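Local coordinates for tailspike protein (Siphovirus 9NA, PDB 3RIQ) that binds the lipopolysaccharide of Salmonella as the phage's receptor and cleaves it as an endorhamnosidase, at the interface of chains A and B. Numbering follows the deposited sequence. Chains: chain A/B, Tailspike protein.

The interface of chains A and B. Residues chain A 340, 362, 388, 390, 410; chain B 355, 381, 383, 403, 405.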
# COMPACT_ATOMS: atom_id res chain seq x y z
N TYR A 340 12.08 6.25 7.24
CA TYR A 340 12.78 5.90 8.48
C TYR A 340 14.11 6.64 8.51
O TYR A 340 14.84 6.67 7.50
CB TYR A 340 13.10 4.40 8.51
CG TYR A 340 11.96 3.55 8.99
CD1 TYR A 340 11.81 3.30 10.37
CD2 TYR A 340 11.00 3.05 8.11
CE1 TYR A 340 10.75 2.56 10.85
CE2 TYR A 340 9.92 2.27 8.57
CZ TYR A 340 9.80 2.05 9.96
OH TYR A 340 8.74 1.36 10.51
N VAL A 362 9.17 7.83 10.78
CA VAL A 362 9.78 7.28 11.99
C VAL A 362 11.19 7.79 12.09
O VAL A 362 11.98 7.72 11.12
CB VAL A 362 9.80 5.74 11.95
CG1 VAL A 362 10.55 5.17 13.18
CG2 VAL A 362 8.36 5.13 11.86
N HIS A 388 6.46 8.78 14.51
CA HIS A 388 7.11 8.26 15.72
C HIS A 388 8.46 8.90 15.84
O HIS A 388 9.43 8.41 15.29
CB HIS A 388 7.24 6.73 15.68
CG HIS A 388 7.66 6.14 16.98
ND1 HIS A 388 7.55 4.79 17.26
CD2 HIS A 388 8.13 6.72 18.11
CE1 HIS A 388 7.98 4.56 18.49
NE2 HIS A 388 8.32 5.72 19.04
N TYR A 390 11.84 10.04 17.69
CA TYR A 390 12.71 9.49 18.76
C TYR A 390 13.41 10.63 19.49
O TYR A 390 14.43 10.42 20.20
CB TYR A 390 13.75 8.53 18.14
CG TYR A 390 13.23 7.20 17.58
CD1 TYR A 390 11.86 6.94 17.41
CD2 TYR A 390 14.13 6.22 17.13
CE1 TYR A 390 11.40 5.72 16.91
CE2 TYR A 390 13.67 5.00 16.58
CZ TYR A 390 12.30 4.77 16.46
OH TYR A 390 11.83 3.56 15.91
N ALA A 410 3.37 8.50 17.94
CA ALA A 410 3.72 7.35 18.80
C ALA A 410 4.83 7.67 19.77
O ALA A 410 5.51 8.72 19.69
CB ALA A 410 4.15 6.16 17.92
N ASP B 355 10.58 -2.96 13.36
CA ASP B 355 9.67 -1.86 13.09
C ASP B 355 8.54 -2.35 12.19
O ASP B 355 8.80 -2.80 11.08
CB ASP B 355 10.43 -0.71 12.44
CG ASP B 355 11.25 0.03 13.44
OD1 ASP B 355 10.67 0.80 14.22
OD2 ASP B 355 12.48 -0.14 13.47
N ARG B 381 8.17 -2.32 17.69
CA ARG B 381 7.42 -1.05 17.69
C ARG B 381 6.35 -1.20 16.61
O ARG B 381 6.69 -1.38 15.43
CB ARG B 381 8.36 0.12 17.35
CG ARG B 381 9.43 0.35 18.43
CD ARG B 381 10.65 1.15 17.93
NE ARG B 381 11.44 0.39 16.95
CZ ARG B 381 12.42 -0.48 17.22
NH1 ARG B 381 12.76 -0.75 18.48
NH2 ARG B 381 13.07 -1.09 16.20
N ARG B 383 2.86 0.27 14.66
CA ARG B 383 2.09 1.51 14.39
C ARG B 383 1.09 1.20 13.29
O ARG B 383 1.50 0.82 12.19
CB ARG B 383 2.96 2.71 13.98
CG ARG B 383 4.12 3.08 14.89
CD ARG B 383 5.39 2.57 14.34
NE ARG B 383 6.61 3.00 15.03
CZ ARG B 383 7.82 2.54 14.68
NH1 ARG B 383 7.94 1.67 13.66
NH2 ARG B 383 8.90 2.92 15.34
N GLU B 403 5.77 -1.66 22.12
CA GLU B 403 4.89 -0.50 22.15
C GLU B 403 4.01 -0.47 20.91
O GLU B 403 4.41 -0.94 19.84
CB GLU B 403 5.68 0.78 22.31
CG GLU B 403 6.57 1.11 21.16
CD GLU B 403 7.33 2.40 21.43
OE1 GLU B 403 6.68 3.43 21.74
OE2 GLU B 403 8.56 2.40 21.35
N SER B 405 0.84 1.85 18.64
CA SER B 405 0.12 3.10 18.36
C SER B 405 -0.87 2.86 17.22
O SER B 405 -0.63 2.03 16.34
CB SER B 405 1.09 4.21 18.01
OG SER B 405 1.74 3.91 16.80
O HOH W 1 13.71 2.05 14.78
O HOH W 2 9.81 4.74 21.24
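A turn at chi2 (100°) bends B:Arg383 early, and an extended outer half then carries its guanidinium across to A:His388, whose ring stands anti to the backbone N (chi1 -170°) with ND1 turned toward chain B. They meet between two right-handed beta-helices of the P22-type tailspike trimer, where strands and loops of chain A face strands of chain B. NE of B:Arg383 donates to ND1 of A:His388 at 3.0 Å, each nitrogen lying in the plane of the other group although the two planes are 77° apart. Its NH2 lies equally near ND1 and also makes a weak hydrogen bond to the phenol oxygen OH of A:Tyr390. A:Val362 CG2 sits over the centre of one guanidinium face, 3.8 Å above it, and B:Arg381 CB covers the rim of the other, one covering group from each chain, which limits its tilt.

Behind it, B:Asp355 anchors both arginines. OD1 of B:Asp355 accepts from NH1 and NH2 of B:Arg383, approached end-on, and from NE of B:Arg381 at 2.9 Å in a nearly straight bond. B:Arg381 comes side-on from above the carboxylate plane, its NH2 reaching OD2. The carboxylate probably offsets part of the positive charge of the two guanidiniums. CB of B:Asp355 packs against CE1 of A:Tyr340 at 3.6 Å, and a water joins its OD2 to A:Tyr390 OH.

The imidazole of A:His388 is clamped by A:Tyr390 CE1 over one face and A:Ala410 CB toward the rim of the other. The far nitrogen NE2 of A:His388 lies 2.8 Å from a water oxygen that also meets OE2 of B:Glu403; the two side chains come tip to tip, with OE2 at the edge of the ring. A:Ala410 CB also touches B:Ser405 CB at 3.6 Å.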